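Local coordinates for galactonate dehydratase (Zobellia galactanivorans, PDB 5OLC), which belongs to the enolase superfamily, combining an N-terminal domain of the mandelate racemase / muconate lactonizing enzyme type with a TIM-barrel-like C-terminal domain, at residues Y209-I213 / R241-N245; P249-E254 / C270-P276. Numbering follows the deposited sequence.

In the fold
A TIM barrel is built in layers, and the contacts sample two of them. Contact 1 packs helix 209-219 against helix 236-245 in the outer layer, its centre about 25 Å from the centre of the chain; contact 2 pairs strands 250-252 and 273-274 in the inner sheet, about 13 Å from that centre. Helix 236-245 is followed, after a short loop, by strand 250-252; the contact centres lie about 14 Å apart. Arg243 joins the layers: its NH2 forms a salt bridge with Asp272 OD1 (3.1 Å), while its CA packs 3.9 Å from Ile250 CG1. In this superfamily the active site lies at the barrel strands' C-terminal ends, toward which both strands of contact 2 run.

Contact 1 (Y209-I213 / R241-N245); sequences YKEAI and RLRQN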
loop_
_atom_site.group_PDB
_atom_site.type_symbol
_atom_site.label_atom_id
_atom_site.label_comp_id
_atom_site.label_asym_id
_atom_site.label_seq_id
_atom_site.Cartn_x
_atom_site.Cartn_y
_atom_site.Cartn_z
ATOM N N TYR A 209 -5.387 8.045 22.863
ATOM C CA TYR A 209 -6.397 8.092 21.805
ATOM C C TYR A 209 -7.854 8.047 22.308
ATOM O O TYR A 209 -8.643 8.887 21.886
ATOM C CB TYR A 209 -6.153 7.014 20.737
ATOM C CG TYR A 209 -7.214 6.999 19.658
ATOM C CD1 TYR A 209 -7.428 8.112 18.845
ATOM C CD2 TYR A 209 -8.024 5.884 19.465
ATOM C CE1 TYR A 209 -8.428 8.117 17.877
ATOM C CE2 TYR A 209 -9.018 5.872 18.488
ATOM C CZ TYR A 209 -9.212 6.990 17.693
ATOM O OH TYR A 209 -10.188 6.986 16.733
ATOM N N LYS A 210 -8.194 7.100 23.211
ATOM C CA LYS A 210 -9.541 6.949 23.789
ATOM C C LYS A 210 -9.951 8.183 24.625
ATOM O O LYS A 210 -11.118 8.586 24.613
ATOM C CB LYS A 210 -9.619 5.685 24.670
ATOM C CG LYS A 210 -9.666 4.351 23.909
ATOM C CD LYS A 210 -10.043 3.172 24.825
ATOM C CE LYS A 210 -8.904 2.644 25.677
ATOM N NZ LYS A 210 -9.383 1.969 26.916
ATOM N N GLU A 211 -8.990 8.754 25.359
ATOM C CA GLU A 211 -9.189 9.923 26.211
ATOM C C GLU A 211 -9.284 11.208 25.389
ATOM O O GLU A 211 -9.986 12.142 25.790
ATOM C CB GLU A 211 -8.044 10.026 27.230
ATOM C CG GLU A 211 -8.162 9.041 28.383
ATOM C CD GLU A 211 -6.932 8.814 29.242
ATOM O OE1 GLU A 211 -5.820 9.224 28.837
ATOM O OE2 GLU A 211 -7.077 8.180 30.311
ATOM N N ALA A 212 -8.572 11.246 24.242
ATOM C CA ALA A 212 -8.515 12.383 23.330
ATOM C C ALA A 212 -9.816 12.581 22.563
ATOM O O ALA A 212 -10.310 13.709 22.552
ATOM C CB ALA A 212 -7.338 12.239 22.376
ATOM N N ILE A 213 -10.391 11.503 21.943
ATOM C CA ILE A 213 -11.668 11.617 21.210
ATOM C C ILE A 213 -12.825 11.866 22.155
ATOM O O ILE A 213 -13.783 12.530 21.760
ATOM C CB ILE A 213 -12.036 10.512 20.188
ATOM C CG1 ILE A 213 -10.933 9.479 19.982
ATOM C CG2 ILE A 213 -12.468 11.145 18.867
ATOM C CD1 ILE A 213 -11.427 8.107 20.113
ATOM N N ARG A 241 -6.064 8.869 13.325
ATOM C CA ARG A 241 -7.385 8.358 13.731
ATOM C C ARG A 241 -8.228 9.483 14.357
ATOM O O ARG A 241 -9.401 9.633 14.022
ATOM C CB ARG A 241 -7.241 7.209 14.747
ATOM C CG ARG A 241 -7.033 5.788 14.197
ATOM C CD ARG A 241 -7.271 4.699 15.263
ATOM N NE ARG A 241 -6.577 4.970 16.534
ATOM C CZ ARG A 241 -5.435 4.407 16.924
ATOM N NH1 ARG A 241 -4.838 3.496 16.161
ATOM N NH2 ARG A 241 -4.886 4.741 18.087
ATOM N N LEU A 242 -7.617 10.269 15.260
ATOM C CA LEU A 242 -8.268 11.377 15.960
ATOM C C LEU A 242 -8.777 12.414 14.973
ATOM O O LEU A 242 -9.909 12.886 15.108
ATOM C CB LEU A 242 -7.311 12.006 16.977
ATOM C CG LEU A 242 -7.904 13.017 17.940
ATOM C CD1 LEU A 242 -9.000 12.423 18.769
ATOM C CD2 LEU A 242 -6.875 13.511 18.855
ATOM N N ARG A 243 -7.957 12.717 13.952
ATOM C CA ARG A 243 -8.264 13.642 12.861
ATOM C C ARG A 243 -9.503 13.146 12.090
ATOM O O ARG A 243 -10.359 13.951 11.716
ATOM C CB ARG A 243 -7.051 13.709 11.922
ATOM C CG ARG A 243 -6.760 15.083 11.362
ATOM C CD ARG A 243 -5.685 14.974 10.319
ATOM N NE ARG A 243 -5.700 16.116 9.409
ATOM C CZ ARG A 243 -4.982 16.174 8.296
ATOM N NH1 ARG A 243 -4.215 15.153 7.941
ATOM N NH2 ARG A 243 -5.031 17.254 7.522
ATOM N N GLN A 244 -9.603 11.812 11.891
ATOM C CA GLN A 244 -10.699 11.138 11.185
ATOM C C GLN A 244 -11.990 11.121 12.001
ATOM O O GLN A 244 -13.067 11.154 11.415
ATOM C CB GLN A 244 -10.302 9.695 10.803
ATOM C CG GLN A 244 -9.289 9.615 9.656
ATOM C CD GLN A 244 -8.652 8.256 9.417
ATOM O OE1 GLN A 244 -8.724 7.333 10.240
ATOM N NE2 GLN A 244 -7.978 8.120 8.280
ATOM N N ASN A 245 -11.886 11.073 13.341
ATOM C CA ASN A 245 -13.033 10.965 14.245
ATOM C C ASN A 245 -13.496 12.289 14.911
ATOM O O ASN A 245 -14.521 12.282 15.603
ATOM C CB ASN A 245 -12.753 9.890 15.295
ATOM C CG ASN A 245 -13.039 8.478 14.816
ATOM O OD1 ASN A 245 -13.732 7.715 15.493
ATOM N ND2 ASN A 245 -12.426 8.037 13.713
#
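Tyr209, in the first turn of helix 209-219, supplies the broad surface of this helix pair. Its t rotamer sends the ring across to the last turn of helix 236-245, where the Arg241 guanidinium lies over one ring face in a cation-pi contact, with CZ 4.2 Å from the centroid of the Tyr209 ring. Arg241 CD, also 4.2 Å from that centroid but off-centre, adds a CH-pi contact. The same arginine forms a salt bridge with Asp269 of a second subunit, and the tyrosine packs on Asp272 of that subunit, so the cation-pi pair sits at an assembly interface. Farther round the ring, Tyr209 CE1 meets Leu242 CB at 4.1 Å and Tyr209 OH lies 3.7 Å from Asn245 CG. The two segments run nearly in the same direction, their axes 10.3 Å apart at closest approach and crossing at -27°, as expected for successive outer helices of a TIM barrel, here joined through strand 224-228. About one turn on, the contact becomes mainly apolar: Ala212 CB touches Leu242 CD2 at 3.8 Å. Ile213 then brings the backbones closest together, its CA 6.3 Å from Leu242 CA; its CG2 reaches Leu242 CD1 at 3.7 Å and Asn245 CB at 3.8 Å.

Contact 2 (P249-E254 / C270-P276); sequences PISGGE and CVDIAQP
Asp272 secures the start of this parallel strand pair with both backbone and side chain. Its N donates to Ile250 O at 2.8 Å, and its OD2 accepts from Ile250 N at 3.0 Å; chi1 near -79° (m) directs the carboxylate to that amide, while OD1 forms a salt bridge with Arg243. Ile250 O also accepts a weak bond from Ile273 N at 3.3 Å. Beyond it the ladder is regular: Gly252 N donates to Ile273 O at 3.3 Å, and Gln275 N to Gly252 O at 3.1 Å. The helical psi of Asp272 (-36°) fits the extra residue at the entrance, where CA of Ile250 faces CA of Val271 at 5.1 Å, whereas the next pair is Ser251 with Ile273 (CA-CA 4.8 Å), followed by Gly252 with Ala274 (5.5 Å), Gly253 with Gln275 (4.9 Å) and Glu254 with Pro276 (5.3 Å). Ser251 (phi/psi -105/150) and Ile273 (-129/127) are extended. Both turn to the same sheet face, where they touch Trp226, and Ser251 OG lies 3.4 Å from Ile273 CB. Ala274 turns to the opposite face, against Phe262 and Phe266 of helix 258-267. A CB on Gly252 would crowd Val271 CG1, and Gly253, at phi 126° and psi -1°, has a conformation that itself calls for glycine. At the N-terminal entrance Pro249 CB packs 4.1 Å from Ile273 CD1. With helix 258-267 linking the two strands, this is a beta-alpha-beta unit, the repeating element of the TIM barrel.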
loop_
_atom_site.group_PDB
_atom_site.type_symbol
_atom_site.label_atom_id
_atom_site.label_comp_id
_atom_site.label_asym_id
_atom_site.label_seq_id
_atom_site.Cartn_x
_atom_site.Cartn_y
_atom_site.Cartn_z
ATOM N N PRO A 249 -9.593 20.761 14.308
ATOM C CA PRO A 249 -8.284 20.537 13.662
ATOM C C PRO A 249 -7.195 20.104 14.634
ATOM O O PRO A 249 -7.174 20.553 15.775
ATOM C CB PRO A 249 -7.974 21.881 13.009
ATOM C CG PRO A 249 -9.289 22.534 12.863
ATOM C CD PRO A 249 -10.057 22.137 14.078
ATOM N N ILE A 250 -6.337 19.171 14.195
ATOM C CA ILE A 250 -5.288 18.559 15.016
ATOM C C ILE A 250 -3.931 19.210 14.772
ATOM O O ILE A 250 -3.457 19.261 13.638
ATOM C CB ILE A 250 -5.278 17.006 14.828
ATOM C CG1 ILE A 250 -6.680 16.361 15.098
ATOM C CG2 ILE A 250 -4.171 16.316 15.629
ATOM C CD1 ILE A 250 -7.353 16.567 16.517
ATOM N N SER A 251 -3.338 19.729 15.856
ATOM C CA SER A 251 -2.036 20.395 15.885
ATOM C C SER A 251 -1.001 19.486 16.499
ATOM O O SER A 251 -1.332 18.695 17.385
ATOM C CB SER A 251 -2.111 21.658 16.726
ATOM O OG SER A 251 -2.168 22.813 15.911
ATOM N N GLY A 252 0.247 19.635 16.064
ATOM C CA GLY A 252 1.348 18.838 16.590
ATOM C C GLY A 252 2.666 19.072 15.899
ATOM O O GLY A 252 2.704 19.586 14.783
ATOM N N GLY A 253 3.743 18.688 16.565
ATOM C CA GLY A 253 5.082 18.830 16.021
ATOM C C GLY A 253 6.015 19.568 16.943
ATOM O O GLY A 253 7.183 19.738 16.593
ATOM N N GLU A 254 5.516 20.021 18.133
ATOM C CA GLU A 254 6.333 20.701 19.152
ATOM C C GLU A 254 7.624 19.898 19.295
ATOM O O GLU A 254 8.710 20.429 19.089
ATOM C CB GLU A 254 5.641 20.659 20.523
ATOM C CG GLU A 254 4.525 21.651 20.778
ATOM C CD GLU A 254 4.144 21.726 22.248
ATOM O OE1 GLU A 254 2.927 21.765 22.541
ATOM O OE2 GLU A 254 5.058 21.725 23.110
ATOM N N CYS A 270 -0.953 13.148 9.824
ATOM C CA CYS A 270 -1.204 13.340 11.253
ATOM C C CYS A 270 -1.901 14.639 11.615
ATOM O O CYS A 270 -2.896 14.622 12.354
ATOM C CB CYS A 270 0.094 13.198 12.039
ATOM S SG CYS A 270 1.023 11.697 11.667
ATOM N N VAL A 271 -1.326 15.772 11.167
ATOM C CA VAL A 271 -1.781 17.093 11.566
ATOM C C VAL A 271 -2.414 17.935 10.453
ATOM O O VAL A 271 -2.135 17.755 9.261
ATOM C CB VAL A 271 -0.629 17.874 12.260
ATOM C CG1 VAL A 271 -0.202 17.188 13.547
ATOM C CG2 VAL A 271 0.566 18.090 11.333
ATOM N N ASP A 272 -3.259 18.882 10.894
ATOM C CA ASP A 272 -3.895 19.919 10.104
ATOM C C ASP A 272 -2.943 21.132 10.144
ATOM O O ASP A 272 -2.820 21.844 9.143
ATOM C CB ASP A 272 -5.262 20.291 10.711
ATOM C CG ASP A 272 -6.367 19.321 10.383
ATOM O OD1 ASP A 272 -6.772 19.256 9.196
ATOM O OD2 ASP A 272 -6.855 18.654 11.307
ATOM N N ILE A 273 -2.267 21.342 11.310
ATOM C CA ILE A 273 -1.308 22.434 11.588
ATOM C C ILE A 273 -0.020 21.854 12.151
ATOM O O ILE A 273 -0.067 21.148 13.162
ATOM C CB ILE A 273 -1.874 23.476 12.605
ATOM C CG1 ILE A 273 -3.245 24.034 12.207
ATOM C CG2 ILE A 273 -0.883 24.593 12.859
ATOM C CD1 ILE A 273 -4.290 23.705 13.148
ATOM N N ALA A 274 1.131 22.196 11.543
ATOM C CA ALA A 274 2.448 21.756 12.013
ATOM C C ALA A 274 3.028 22.857 12.899
ATOM O O ALA A 274 3.018 24.021 12.500
ATOM C CB ALA A 274 3.365 21.489 10.835
ATOM N N GLN A 275 3.500 22.507 14.110
ATOM C CA GLN A 275 3.997 23.504 15.050
ATOM C C GLN A 275 5.474 23.316 15.415
ATOM O O GLN A 275 5.763 23.000 16.572
ATOM C CB GLN A 275 3.094 23.586 16.309
ATOM C CG GLN A 275 1.654 23.973 15.995
ATOM C CD GLN A 275 0.898 24.645 17.113
ATOM O OE1 GLN A 275 -0.256 24.308 17.389
ATOM N NE2 GLN A 275 1.473 25.686 17.704
ATOM N N PRO A 276 6.444 23.545 14.490
ATOM C CA PRO A 276 7.863 23.426 14.893
ATOM C C PRO A 276 8.311 24.619 15.742
ATOM O O PRO A 276 7.871 25.746 15.491
ATOM C CB PRO A 276 8.637 23.392 13.563
ATOM C CG PRO A 276 7.649 23.661 12.499
ATOM C CD PRO A 276 6.319 23.984 13.087
#